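Local structure of tyrosine specific protein phosphatase (Trypanosoma cruzi, 4AZ1) at residues L55-T60 against N78-D83; L84-K89 against G238-L243; I113-M118 against T187-T192; W194-I199 against M274-V279. The protein probably removes phosphate from phosphotyrosine side chains of proteins, as expected of a classical protein tyrosine phosphatase. All coordinates share one frame; numbering follows the deposited sequence.

Along the chain, interaction 1 closes first and interaction 2 opens just after it; interaction 3 lies within the long excursion between 84-89 and 238-243, and 194-199 of interaction 4 comes just after 187-192, while its partner 274-279 lies beyond 238-243, so that it crosses interaction 2. The first two touch through K89, which packs on D83, I82 and L81, their centres about 16 Å apart. Interactions 1 and 3 reach the same mixed sheet, at outermost strand 79-82 and at the pair 115-118 with 184-191, centres about 19 Å apart. Interactions 2 and 4 add helices 232-247 and 274-288. Together they tie the sheet, its connecting loops and the helices into one compact phosphatase fold.

Interaction 1 of 4, residues L55-T60 against N78-D83. With FMT (formic acid), chain H.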
loop_
_atom_site.group_PDB
_atom_site.type_symbol
_atom_site.label_atom_id
_atom_site.label_comp_id
_atom_site.label_asym_id
_atom_site.label_seq_id
_atom_site.Cartn_x
_atom_site.Cartn_y
_atom_site.Cartn_z
ATOM N N LEU A 55 -5.753 -3.334 18.743
ATOM C CA LEU A 55 -4.305 -3.162 18.716
ATOM C C LEU A 55 -3.597 -4.495 18.923
ATOM O O LEU A 55 -4.136 -5.394 19.571
ATOM C CB LEU A 55 -3.882 -2.181 19.809
ATOM C CG LEU A 55 -4.547 -0.805 19.802
ATOM C CD1 LEU A 55 -4.059 0.026 20.982
ATOM C CD2 LEU A 55 -4.287 -0.074 18.490
ATOM N N ALA A 56 -2.392 -4.617 18.372
ATOM C CA ALA A 56 -1.588 -5.840 18.505
ATOM C C ALA A 56 -0.686 -5.784 19.740
ATOM O O ALA A 56 0.037 -4.804 19.915
ATOM C CB ALA A 56 -0.738 -6.027 17.250
ATOM N N ASN A 57 -0.709 -6.828 20.577
ATOM C CA ASN A 57 0.185 -6.893 21.747
ATOM C C ASN A 57 1.650 -6.756 21.366
ATOM O O ASN A 57 2.101 -7.381 20.407
ATOM C CB ASN A 57 0.034 -8.215 22.514
ATOM C CG ASN A 57 -1.397 -8.511 22.905
ATOM O OD1 ASN A 57 -2.330 -8.298 22.128
ATOM N ND2 ASN A 57 -1.576 -9.016 24.116
ATOM N N GLU A 58 2.391 -5.962 22.135
ATOM C CA GLU A 58 3.804 -5.732 21.873
ATOM C C GLU A 58 4.618 -7.019 21.981
ATOM O O GLU A 58 5.464 -7.305 21.133
ATOM C CB GLU A 58 4.348 -4.706 22.872
ATOM C CG GLU A 58 5.747 -4.209 22.565
ATOM C CD GLU A 58 5.807 -3.421 21.267
ATOM O OE1 GLU A 58 4.818 -2.722 20.947
ATOM O OE2 GLU A 58 6.845 -3.493 20.571
ATOM N N ALA A 59 4.354 -7.795 23.028
ATOM C CA ALA A 59 5.157 -8.977 23.345
ATOM C C ALA A 59 5.206 -10.011 22.224
ATOM O O ALA A 59 6.197 -10.724 22.084
ATOM C CB ALA A 59 4.653 -9.622 24.621
ATOM N N THR A 60 4.130 -10.099 21.444
ATOM C CA THR A 60 4.032 -11.095 20.387
ATOM C C THR A 60 3.826 -10.444 19.015
ATOM O O THR A 60 3.413 -11.102 18.054
ATOM C CB THR A 60 2.884 -12.080 20.669
ATOM O OG1 THR A 60 1.650 -11.362 20.738
ATOM C CG2 THR A 60 3.111 -12.809 21.989
ATOM N N ASN A 78 -0.559 -4.855 11.835
ATOM C CA ASN A 78 -1.274 -5.029 13.098
ATOM C C ASN A 78 -1.503 -6.533 13.257
ATOM O O ASN A 78 -2.548 -7.057 12.852
ATOM C CB ASN A 78 -2.600 -4.269 13.036
ATOM C CG ASN A 78 -3.377 -4.307 14.333
ATOM O OD1 ASN A 78 -3.415 -5.321 15.032
ATOM N ND2 ASN A 78 -4.030 -3.196 14.648
ATOM N N GLY A 79 -0.507 -7.237 13.797
ATOM C CA GLY A 79 -0.585 -8.689 13.855
ATOM C C GLY A 79 0.274 -9.315 14.933
ATOM O O GLY A 79 1.237 -8.709 15.407
ATOM N N ASN A 80 -0.074 -10.539 15.324
ATOM C CA ASN A 80 0.663 -11.232 16.374
ATOM C C ASN A 80 0.950 -12.676 16.006
ATOM O O ASN A 80 0.163 -13.319 15.294
ATOM C CB ASN A 80 -0.114 -11.202 17.687
ATOM C CG ASN A 80 -0.332 -9.794 18.205
ATOM O OD1 ASN A 80 -1.325 -9.145 17.861
ATOM N ND2 ASN A 80 0.588 -9.318 19.050
ATOM N N LEU A 81 2.076 -13.182 16.501
ATOM C CA LEU A 81 2.454 -14.580 16.318
ATOM C C LEU A 81 1.637 -15.446 17.273
ATOM O O LEU A 81 1.719 -15.275 18.477
ATOM C CB LEU A 81 3.945 -14.771 16.627
ATOM C CG LEU A 81 4.531 -16.151 16.319
ATOM C CD1 LEU A 81 4.367 -16.458 14.854
ATOM C CD2 LEU A 81 6.010 -16.276 16.720
ATOM N N ILE A 82 0.839 -16.368 16.750
ATOM C CA ILE A 82 0.119 -17.260 17.645
ATOM C C ILE A 82 0.798 -18.617 17.715
ATOM O O ILE A 82 0.918 -19.305 16.702
ATOM C CB ILE A 82 -1.338 -17.444 17.224
ATOM C CG1 ILE A 82 -1.983 -16.079 16.930
ATOM C CG2 ILE A 82 -2.105 -18.204 18.325
ATOM C CD1 ILE A 82 -2.183 -15.212 18.161
ATOM N N ASP A 83 1.229 -19.005 18.912
ATOM C CA ASP A 83 1.911 -20.279 19.109
ATOM C C ASP A 83 1.175 -21.073 20.188
ATOM O O ASP A 83 1.073 -20.628 21.334
ATOM C CB ASP A 83 3.371 -20.032 19.519
ATOM C CG ASP A 83 4.164 -21.327 19.749
ATOM O OD1 ASP A 83 4.007 -22.305 18.977
ATOM O OD2 ASP A 83 4.967 -21.353 20.706
HETATM C C FMT H . -1.972 -5.678 8.387
HETATM O O1 FMT H . -1.691 -4.834 9.251
HETATM O O2 FMT H . -2.090 -6.898 8.583
#
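The carboxamide of N80 reaches from strand 79-82 into the bend formed by A56, N57 and T60. CG lies anti to the carbonyl carbon (chi1 -62°), and the chain crosses that of T60 at about a right angle. At the base, N80 CB sits 3.5 Å and CG 3.6 Å from T60 OG1. Further out, the amide divides its work. OD1 packs against the methyl group of A56, 3.2 Å from A56 CB, and accepts a hydrogen bond from R267. ND2 meets two acceptors of the opposite segment: T60 OG1 at 2.9 Å, tilted 32° from the amide plane, and N57 O at 2.8 Å, where an N-H...O angle of 122° makes the bond weak. T60 OG1 also bonds the carbonyl of Q266, so the hydroxyl links the N80 amide to the end of helix 255-266. Beside this cluster the backbones join directly, L81 N donating to T60 O at 2.9 Å. N78 supplies a second asparagine: its OD1 stands 3.5 Å from A56 CB and likewise accepts from R267, while ND2 is taken by I54 O and N49 OD1. One arginine thus fixes two asparagine oxygens that both approach the same alanine methyl. A formic acid molecule, probably from the crystallisation liquor, accepts from N78 N. In the fold, strand 79-82 forms one outermost strand of the mixed sheet and pairs with 90-93 through N80 and I82. The bend 55-60 lies between this strand and helix 40-44, on which L55 and E58 pack, while I82 meets helix 255-266.

Interaction 2 of 4, residues L84-K89 against G238-L243; sequences LDLPHK and GAYAAL
Y240 and H88 are brought together by their first torsions: Y240 CG is anti to the backbone N (chi1 167°), and H88 CG is anti to the carbonyl carbon, beside its own N (chi1 -69°). With the two side chains crossing at about a right angle, the phenol oxygen arrives at the rim of the imidazole. Two polar atoms of one residue grip it: H88 ND1 is hydrogen-bonded to Y240 OH at 3.1 Å, the oxygen only 5° out of the imidazole plane, and H88 N donates to Y240 OH at 3.3 Å. The imidazole is held at both nitrogens: with NE2 donating to S216 O, either both are protonated or the phenol gives the ND1 proton. P87 CD borders the hydroxyl, 3.7 Å from Y240 OH. Beside the tyrosine ring, L86 inserts CD1 against the helix, 3.5 Å from A241 CA, a tight carbon contact, and 3.8 Å from Y240 CE2. L84 CD1 approaches the same alanine, 3.7 Å from A241 CB, and its side chain also packs on helix 255-266. F90 meets Y240 edge-to-face. The contact lashes the connection between strands 79-82 and 90-93 to helix 232-247, the helix that in classical tyrosine phosphatases follows the phosphate-binding signature loop.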
loop_
_atom_site.group_PDB
_atom_site.type_symbol
_atom_site.label_atom_id
_atom_site.label_comp_id
_atom_site.label_asym_id
_atom_site.label_seq_id
_atom_site.Cartn_x
_atom_site.Cartn_y
_atom_site.Cartn_z
ATOM N N LEU A 84 0.646 -22.237 19.820
ATOM C CA LEU A 84 -0.063 -23.086 20.779
ATOM C C LEU A 84 0.601 -24.455 20.966
ATOM O O LEU A 84 -0.075 -25.413 21.346
ATOM C CB LEU A 84 -1.517 -23.279 20.340
ATOM C CG LEU A 84 -2.348 -21.999 20.199
ATOM C CD1 LEU A 84 -3.453 -22.152 19.160
ATOM C CD2 LEU A 84 -2.935 -21.596 21.542
ATOM N N ASP A 85 1.905 -24.545 20.699
ATOM C CA ASP A 85 2.645 -25.809 20.846
ATOM C C ASP A 85 2.094 -26.851 19.881
ATOM O O ASP A 85 1.911 -28.016 20.235
ATOM C CB ASP A 85 2.571 -26.348 22.287
ATOM C CG ASP A 85 3.252 -25.441 23.295
ATOM O OD1 ASP A 85 4.334 -24.904 22.977
ATOM O OD2 ASP A 85 2.704 -25.275 24.410
ATOM N N LEU A 86 1.810 -26.417 18.661
ATOM C CA LEU A 86 1.254 -27.295 17.641
ATOM C C LEU A 86 2.188 -27.259 16.437
ATOM O O LEU A 86 3.155 -26.488 16.443
ATOM C CB LEU A 86 -0.153 -26.834 17.277
ATOM C CG LEU A 86 -1.139 -26.879 18.444
ATOM C CD1 LEU A 86 -2.471 -26.348 17.979
ATOM C CD2 LEU A 86 -1.280 -28.285 18.992
ATOM N N PRO A 87 1.948 -28.125 15.431
ATOM C CA PRO A 87 2.882 -28.147 14.298
ATOM C C PRO A 87 2.933 -26.825 13.552
ATOM O O PRO A 87 3.983 -26.465 13.023
ATOM C CB PRO A 87 2.305 -29.245 13.405
ATOM C CG PRO A 87 1.739 -30.222 14.386
ATOM C CD PRO A 87 1.079 -29.323 15.429
ATOM N N HIS A 88 1.815 -26.110 13.515
ATOM C CA HIS A 88 1.795 -24.807 12.858
ATOM C C HIS A 88 1.658 -23.651 13.840
ATOM O O HIS A 88 0.912 -23.734 14.830
ATOM C CB HIS A 88 0.677 -24.731 11.804
ATOM C CG HIS A 88 0.918 -25.601 10.614
ATOM N ND1 HIS A 88 0.517 -26.921 10.563
ATOM C CD2 HIS A 88 1.543 -25.352 9.437
ATOM C CE1 HIS A 88 0.874 -27.440 9.403
ATOM N NE2 HIS A 88 1.496 -26.508 8.700
ATOM N N LYS A 89 2.393 -22.580 13.555
ATOM C CA LYS A 89 2.192 -21.291 14.200
ATOM C C LYS A 89 1.418 -20.445 13.214
ATOM O O LYS A 89 1.362 -20.760 12.015
ATOM C CB LYS A 89 3.528 -20.601 14.492
ATOM C CG LYS A 89 4.473 -21.383 15.376
ATOM C CD LYS A 89 5.561 -20.464 15.922
ATOM C CE LYS A 89 6.574 -21.234 16.765
ATOM N NZ LYS A 89 7.475 -20.323 17.542
ATOM N N GLY A 238 -8.481 -21.322 16.433
ATOM C CA GLY A 238 -8.973 -22.111 17.557
ATOM C C GLY A 238 -9.456 -23.494 17.145
ATOM O O GLY A 238 -9.186 -24.500 17.821
ATOM N N ALA A 239 -10.180 -23.549 16.033
ATOM C CA ALA A 239 -10.673 -24.819 15.515
ATOM C C ALA A 239 -9.504 -25.713 15.114
ATOM O O ALA A 239 -9.521 -26.921 15.383
ATOM C CB ALA A 239 -11.619 -24.598 14.327
ATOM N N TYR A 240 -8.501 -25.126 14.460
ATOM C CA TYR A 240 -7.287 -25.869 14.108
ATOM C C TYR A 240 -6.686 -26.490 15.364
ATOM O O TYR A 240 -6.375 -27.685 15.395
ATOM C CB TYR A 240 -6.239 -24.968 13.450
ATOM C CG TYR A 240 -4.874 -25.637 13.360
ATOM C CD1 TYR A 240 -4.581 -26.532 12.333
ATOM C CD2 TYR A 240 -3.879 -25.387 14.312
ATOM C CE1 TYR A 240 -3.330 -27.173 12.255
ATOM C CE2 TYR A 240 -2.628 -26.021 14.241
ATOM C CZ TYR A 240 -2.364 -26.908 13.206
ATOM O OH TYR A 240 -1.134 -27.526 13.130
ATOM N N ALA A 241 -6.493 -25.660 16.386
ATOM C CA ALA A 241 -5.900 -26.130 17.639
ATOM C C ALA A 241 -6.754 -27.221 18.257
ATOM O O ALA A 241 -6.264 -28.309 18.560
ATOM C CB ALA A 241 -5.728 -24.985 18.610
ATOM N N ALA A 242 -8.039 -26.931 18.438
ATOM C CA ALA A 242 -8.931 -27.901 19.047
ATOM C C ALA A 242 -8.935 -29.226 18.290
ATOM O O ALA A 242 -8.930 -30.295 18.911
ATOM C CB ALA A 242 -10.353 -27.332 19.181
ATOM N N LEU A 243 -8.926 -29.168 16.959
ATOM C CA LEU A 243 -8.958 -30.396 16.163
ATOM C C LEU A 243 -7.645 -31.169 16.221
ATOM O O LEU A 243 -7.641 -32.392 16.105
ATOM C CB LEU A 243 -9.363 -30.120 14.709
ATOM C CG LEU A 243 -10.858 -29.840 14.521
ATOM C CD1 LEU A 243 -11.131 -29.116 13.212
ATOM C CD2 LEU A 243 -11.644 -31.140 14.580
#

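Interaction 3 of 4, residues I113-M118 against T187-T192. With FMT (formic acid), chain G.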
loop_
_atom_site.group_PDB
_atom_site.type_symbol
_atom_site.label_atom_id
_atom_site.label_comp_id
_atom_site.label_asym_id
_atom_site.label_seq_id
_atom_site.Cartn_x
_atom_site.Cartn_y
_atom_site.Cartn_z
ATOM N N ILE A 113 6.414 -16.229 3.627
ATOM C CA ILE A 113 5.146 -16.824 4.019
ATOM C C ILE A 113 4.597 -17.662 2.860
ATOM O O ILE A 113 4.599 -17.219 1.705
ATOM C CB ILE A 113 4.151 -15.743 4.458
ATOM C CG1 ILE A 113 4.683 -15.029 5.708
ATOM C CG2 ILE A 113 2.771 -16.339 4.704
ATOM C CD1 ILE A 113 4.990 -15.973 6.880
ATOM N N SER A 114 4.155 -18.882 3.159
ATOM C CA SER A 114 3.701 -19.790 2.108
ATOM C C SER A 114 2.170 -19.812 1.949
ATOM O O SER A 114 1.657 -20.123 0.867
ATOM C CB SER A 114 4.295 -21.194 2.321
ATOM O OG SER A 114 3.498 -22.205 1.734
ATOM N N LEU A 115 1.443 -19.444 3.005
ATOM C CA LEU A 115 -0.013 -19.557 2.976
ATOM C C LEU A 115 -0.688 -18.414 3.725
ATOM O O LEU A 115 -0.405 -18.154 4.904
ATOM C CB LEU A 115 -0.481 -20.912 3.545
ATOM C CG LEU A 115 -1.993 -21.111 3.720
ATOM C CD1 LEU A 115 -2.709 -21.035 2.373
ATOM C CD2 LEU A 115 -2.311 -22.439 4.408
ATOM N N VAL A 116 -1.577 -17.736 3.014
ATOM C CA VAL A 116 -2.372 -16.661 3.567
ATOM C C VAL A 116 -3.828 -17.065 3.477
ATOM O O VAL A 116 -4.314 -17.426 2.394
ATOM C CB VAL A 116 -2.195 -15.364 2.747
ATOM C CG1 VAL A 116 -3.241 -14.318 3.193
ATOM C CG2 VAL A 116 -0.777 -14.832 2.929
ATOM N N ILE A 117 -4.525 -17.022 4.604
ATOM C CA ILE A 117 -5.938 -17.344 4.601
ATOM C C ILE A 117 -6.722 -16.106 4.973
ATOM O O ILE A 117 -6.449 -15.478 5.999
ATOM C CB ILE A 117 -6.268 -18.455 5.591
ATOM C CG1 ILE A 117 -5.545 -19.735 5.179
ATOM C CG2 ILE A 117 -7.788 -18.691 5.650
ATOM C CD1 ILE A 117 -5.871 -20.903 6.063
ATOM N N MET A 118 -7.673 -15.747 4.109
ATOM C CA MET A 118 -8.496 -14.568 4.292
ATOM C C MET A 118 -9.929 -15.044 4.517
ATOM O O MET A 118 -10.510 -15.705 3.648
ATOM C CB MET A 118 -8.410 -13.672 3.038
ATOM C CG MET A 118 -9.316 -12.457 3.113
ATOM S SD MET A 118 -9.155 -11.471 1.613
ATOM C CE MET A 118 -10.469 -10.285 1.906
ATOM N N THR A 187 0.406 -19.034 -1.710
ATOM C CA THR A 187 -1.004 -19.259 -1.998
ATOM C C THR A 187 -1.854 -18.402 -1.051
ATOM O O THR A 187 -1.631 -18.407 0.167
ATOM C CB THR A 187 -1.344 -20.758 -1.853
ATOM O OG1 THR A 187 -0.440 -21.534 -2.656
ATOM C CG2 THR A 187 -2.765 -21.039 -2.295
ATOM N N GLN A 188 -2.787 -17.626 -1.604
ATOM C CA GLN A 188 -3.824 -16.989 -0.785
ATOM C C GLN A 188 -5.145 -17.722 -0.984
ATOM O O GLN A 188 -5.547 -18.000 -2.114
ATOM C CB GLN A 188 -4.004 -15.491 -1.096
ATOM C CG GLN A 188 -4.976 -14.776 -0.146
ATOM C CD GLN A 188 -6.118 -14.079 -0.886
ATOM O OE1 GLN A 188 -6.457 -14.444 -2.019
ATOM N NE2 GLN A 188 -6.708 -13.065 -0.252
ATOM N N VAL A 189 -5.814 -18.045 0.121
ATOM C CA VAL A 189 -7.091 -18.747 0.068
ATOM C C VAL A 189 -8.124 -17.813 0.704
ATOM O O VAL A 189 -7.986 -17.433 1.863
ATOM C CB VAL A 189 -7.027 -20.076 0.853
ATOM C CG1 VAL A 189 -8.329 -20.870 0.689
ATOM C CG2 VAL A 189 -5.848 -20.926 0.369
ATOM N N GLN A 190 -9.137 -17.414 -0.055
ATOM C CA GLN A 190 -10.166 -16.541 0.495
ATOM C C GLN A 190 -11.473 -17.311 0.654
ATOM O O GLN A 190 -11.965 -17.934 -0.291
ATOM C CB GLN A 190 -10.384 -15.301 -0.393
ATOM C CG GLN A 190 -11.413 -14.296 0.172
ATOM C CD GLN A 190 -11.717 -13.165 -0.797
ATOM O OE1 GLN A 190 -11.298 -13.206 -1.960
ATOM N NE2 GLN A 190 -12.443 -12.140 -0.321
ATOM N N TYR A 191 -12.038 -17.252 1.854
ATOM C CA TYR A 191 -13.310 -17.897 2.137
ATOM C C TYR A 191 -14.356 -16.807 2.355
ATOM O O TYR A 191 -14.252 -16.002 3.300
ATOM C CB TYR A 191 -13.160 -18.785 3.378
ATOM C CG TYR A 191 -14.450 -19.366 3.902
ATOM C CD1 TYR A 191 -15.412 -19.848 3.038
ATOM C CD2 TYR A 191 -14.699 -19.438 5.278
ATOM C CE1 TYR A 191 -16.601 -20.373 3.511
ATOM C CE2 TYR A 191 -15.874 -19.979 5.763
ATOM C CZ TYR A 191 -16.824 -20.444 4.874
ATOM O OH TYR A 191 -18.007 -20.985 5.336
ATOM N N THR A 192 -15.360 -16.781 1.476
ATOM C CA THR A 192 -16.358 -15.708 1.457
ATOM C C THR A 192 -17.747 -16.189 1.875
ATOM O O THR A 192 -18.740 -15.487 1.656
ATOM C CB THR A 192 -16.497 -15.089 0.038
ATOM O OG1 THR A 192 -16.877 -16.113 -0.887
ATOM C CG2 THR A 192 -15.207 -14.452 -0.418
HETATM C C FMT G . -14.939 -10.557 -2.302
HETATM O O1 FMT G . -14.159 -10.373 -1.367
HETATM O O2 FMT G . -16.167 -10.539 -2.181
#
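M118 and Q190 lie side by side and point the same way, and the end of the thioether covers one face of the glutamine amide. M118 SD stands above Q190 CD at 3.9 Å, and M118 CE above Q190 NE2 at 3.5 Å. Near the amide plane, and slightly to its other side, a formic acid oxygen accepts from the same nitrogen (Q190 NE2 to formic acid O1, 2.7 Å). The Q188 amide meets the sulphur differently: M118 SD lies off its NE2 corner at 3.5 Å, only moderately tilted from the plane. Extension of M118 beyond CG (chi2 -180°) sets SD over Q190 CD and beside Q188 NE2. On the sheet side of M118, Q188 and Q190, V116 CG1 lies 3.8 Å from Q188 CG. On the sheet's other side, L115 CD1 packs on V189 CG2 at 3.7 Å, with T187 and I117 alongside. Between the faces, strands 115-118 and 187-191 run parallel, their segment axes 4.7 Å apart at 15°. The hydrogen bonds follow parallel pairing: V116 N and M118 N donate to T187 O and V189 O, while V189 N and Y191 N donate to V116 O and M118 O. T187 N extends the ladder to S114 O. Strands 222-225 and 169-177 flank the pair, and helix 203-215 covers I117 and V189. The chemistry is therefore divided between a largely aliphatic face, with T187 at its end, and one carrying buried amides. R172 bonds both glutamine oxygens, Y133 takes Q188 NE2 and T120 O takes Q190 NE2, so the amide ends are satisfied; the arginine charge would probably polarise both groups.

Interaction 4 of 4, residues W194-I199 against M274-V279; sequences WPDHGI and MEQYFV
W194 CZ2 lies 3.9 Å from Q276 CG, with the indole and amide planes 87° apart. W194 and V279 meet tip to tip, CZ2 to CG2 at 4.1 Å, and I199 adds its branch methyl, CG2 being 4.0 Å from V279 CG2. E275 CG, set between its backbone N and carbonyl carbon (chi1 70°), comes within 3.7 Å of G198 O. The polar rim is joined through water: one molecule donates to D196 OD1 and accepts from Q276 NE2, and another donates to both G198 O and E275 OE2. Residues 194-198 form the W-P-D-H-G sequence of the WPD loop, whose aspartate serves as general acid in relatives. Here P195 to G198 make a type II beta turn, closed by G198 N to P195 O. Within the loop, W194 NE1 donates to G198 O at 2.8 Å; the oxygen lies in the indole plane, while the nitrogen stands above the carbonyl plane. Further out, K129 and R273 form salt bridges with D196 OD2 and OD1, respectively. R273 also donates its backbone N to Q276 OE1, orienting the amide, and R232 bonds W194 O from the start of helix 232-247.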
loop_
_atom_site.group_PDB
_atom_site.type_symbol
_atom_site.label_atom_id
_atom_site.label_comp_id
_atom_site.label_asym_id
_atom_site.label_seq_id
_atom_site.Cartn_x
_atom_site.Cartn_y
_atom_site.Cartn_z
ATOM N N TRP A 194 -18.679 -17.032 5.040
ATOM C CA TRP A 194 -18.926 -16.832 6.460
ATOM C C TRP A 194 -18.897 -15.328 6.791
ATOM O O TRP A 194 -17.836 -14.755 7.050
ATOM C CB TRP A 194 -17.877 -17.599 7.273
ATOM C CG TRP A 194 -18.036 -17.444 8.751
ATOM C CD1 TRP A 194 -19.118 -16.933 9.409
ATOM C CD2 TRP A 194 -17.085 -17.802 9.763
ATOM N NE1 TRP A 194 -18.906 -16.963 10.758
ATOM C CE2 TRP A 194 -17.665 -17.483 11.007
ATOM C CE3 TRP A 194 -15.805 -18.363 9.737
ATOM C CZ2 TRP A 194 -17.010 -17.703 12.214
ATOM C CZ3 TRP A 194 -15.151 -18.579 10.941
ATOM C CH2 TRP A 194 -15.758 -18.253 12.159
ATOM N N PRO A 195 -20.071 -14.680 6.785
ATOM C CA PRO A 195 -20.072 -13.228 7.010
ATOM C C PRO A 195 -19.864 -12.891 8.493
ATOM O O PRO A 195 -20.262 -13.678 9.368
ATOM C CB PRO A 195 -21.484 -12.811 6.571
ATOM C CG PRO A 195 -22.340 -14.025 6.927
ATOM C CD PRO A 195 -21.433 -15.244 6.700
ATOM N N ASP A 196 -19.236 -11.751 8.776
ATOM C CA ASP A 196 -19.150 -11.272 10.156
ATOM C C ASP A 196 -20.551 -11.229 10.774
ATOM O O ASP A 196 -21.523 -10.960 10.070
ATOM C CB ASP A 196 -18.528 -9.878 10.200
ATOM C CG ASP A 196 -18.037 -9.510 11.579
ATOM O OD1 ASP A 196 -18.035 -10.397 12.477
ATOM O OD2 ASP A 196 -17.630 -8.346 11.756
ATOM N N HIS A 197 -20.642 -11.528 12.074
ATOM C CA HIS A 197 -21.923 -11.609 12.815
ATOM C C HIS A 197 -22.775 -12.822 12.451
ATOM O O HIS A 197 -23.892 -12.947 12.946
ATOM C CB HIS A 197 -22.785 -10.337 12.668
ATOM C CG HIS A 197 -22.133 -9.091 13.187
ATOM N ND1 HIS A 197 -21.418 -8.231 12.374
ATOM C CD2 HIS A 197 -22.102 -8.548 14.424
ATOM C CE1 HIS A 197 -20.973 -7.218 13.093
ATOM N NE2 HIS A 197 -21.371 -7.384 14.342
ATOM N N GLY A 198 -22.272 -13.696 11.581
ATOM C CA GLY A 198 -22.993 -14.917 11.241
ATOM C C GLY A 198 -22.160 -16.154 11.553
ATOM O O GLY A 198 -21.153 -16.062 12.260
ATOM N N ILE A 199 -22.575 -17.308 11.028
ATOM C CA ILE A 199 -21.804 -18.552 11.134
ATOM C C ILE A 199 -21.539 -19.136 9.730
ATOM O O ILE A 199 -22.189 -18.732 8.758
ATOM C CB ILE A 199 -22.544 -19.582 11.993
ATOM C CG1 ILE A 199 -23.874 -19.943 11.342
ATOM C CG2 ILE A 199 -22.770 -19.037 13.414
ATOM C CD1 ILE A 199 -24.598 -21.088 12.045
ATOM N N MET A 274 -19.700 -14.111 20.397
ATOM C CA MET A 274 -20.146 -15.347 21.030
ATOM C C MET A 274 -20.306 -16.471 19.997
ATOM O O MET A 274 -19.864 -17.607 20.215
ATOM C CB MET A 274 -21.453 -15.100 21.797
ATOM C CG MET A 274 -21.977 -16.303 22.581
ATOM S SD MET A 274 -22.925 -17.447 21.534
ATOM C CE MET A 274 -24.508 -16.595 21.473
ATOM N N GLU A 275 -20.927 -16.156 18.865
ATOM C CA GLU A 275 -21.199 -17.193 17.873
ATOM C C GLU A 275 -19.907 -17.666 17.228
ATOM O O GLU A 275 -19.849 -18.788 16.733
ATOM C CB GLU A 275 -22.214 -16.734 16.812
ATOM C CG GLU A 275 -21.686 -15.693 15.865
ATOM C CD GLU A 275 -21.747 -14.290 16.438
ATOM O OE1 GLU A 275 -22.152 -14.130 17.621
ATOM O OE2 GLU A 275 -21.395 -13.349 15.692
ATOM N N GLN A 276 -18.859 -16.841 17.260
ATOM C CA GLN A 276 -17.573 -17.288 16.718
ATOM C C GLN A 276 -16.935 -18.325 17.648
ATOM O O GLN A 276 -16.283 -19.247 17.187
ATOM C CB GLN A 276 -16.625 -16.098 16.470
ATOM C CG GLN A 276 -17.040 -15.232 15.255
ATOM C CD GLN A 276 -16.433 -13.838 15.317
ATOM O OE1 GLN A 276 -15.721 -13.514 16.274
ATOM N NE2 GLN A 276 -16.726 -13.000 14.312
ATOM N N TYR A 277 -17.132 -18.165 18.954
ATOM C CA TYR A 277 -16.634 -19.127 19.936
ATOM C C TYR A 277 -17.441 -20.424 19.813
ATOM O O TYR A 277 -16.901 -21.546 19.862
ATOM C CB TYR A 277 -16.764 -18.519 21.348
ATOM C CG TYR A 277 -16.274 -19.407 22.481
ATOM C CD1 TYR A 277 -14.911 -19.658 22.663
ATOM C CD2 TYR A 277 -17.168 -19.966 23.382
ATOM C CE1 TYR A 277 -14.458 -20.469 23.713
ATOM C CE2 TYR A 277 -16.728 -20.779 24.434
ATOM C CZ TYR A 277 -15.369 -21.017 24.593
ATOM O OH TYR A 277 -14.928 -21.811 25.637
ATOM N N PHE A 278 -18.744 -20.259 19.633
ATOM C CA PHE A 278 -19.628 -21.389 19.381
ATOM C C PHE A 278 -19.155 -22.229 18.184
ATOM O O PHE A 278 -19.144 -23.464 18.259
ATOM C CB PHE A 278 -21.042 -20.883 19.147
ATOM C CG PHE A 278 -22.085 -21.748 19.759
ATOM C CD1 PHE A 278 -22.018 -23.136 19.621
ATOM C CD2 PHE A 278 -23.123 -21.190 20.493
ATOM C CE1 PHE A 278 -22.990 -23.954 20.200
ATOM C CE2 PHE A 278 -24.099 -22.000 21.083
ATOM C CZ PHE A 278 -24.032 -23.384 20.935
ATOM N N VAL A 279 -18.736 -21.571 17.099
ATOM C CA VAL A 279 -18.300 -22.302 15.898
ATOM C C VAL A 279 -17.176 -23.320 16.199
ATOM O O VAL A 279 -17.142 -24.398 15.603
ATOM C CB VAL A 279 -17.930 -21.347 14.716
ATOM C CG1 VAL A 279 -17.396 -22.144 13.507
ATOM C CG2 VAL A 279 -19.148 -20.544 14.277
HETATM O O HOH W 1 -15.555 -10.374 13.918
HETATM O O HOH W 2 -19.737 -13.933 13.367
#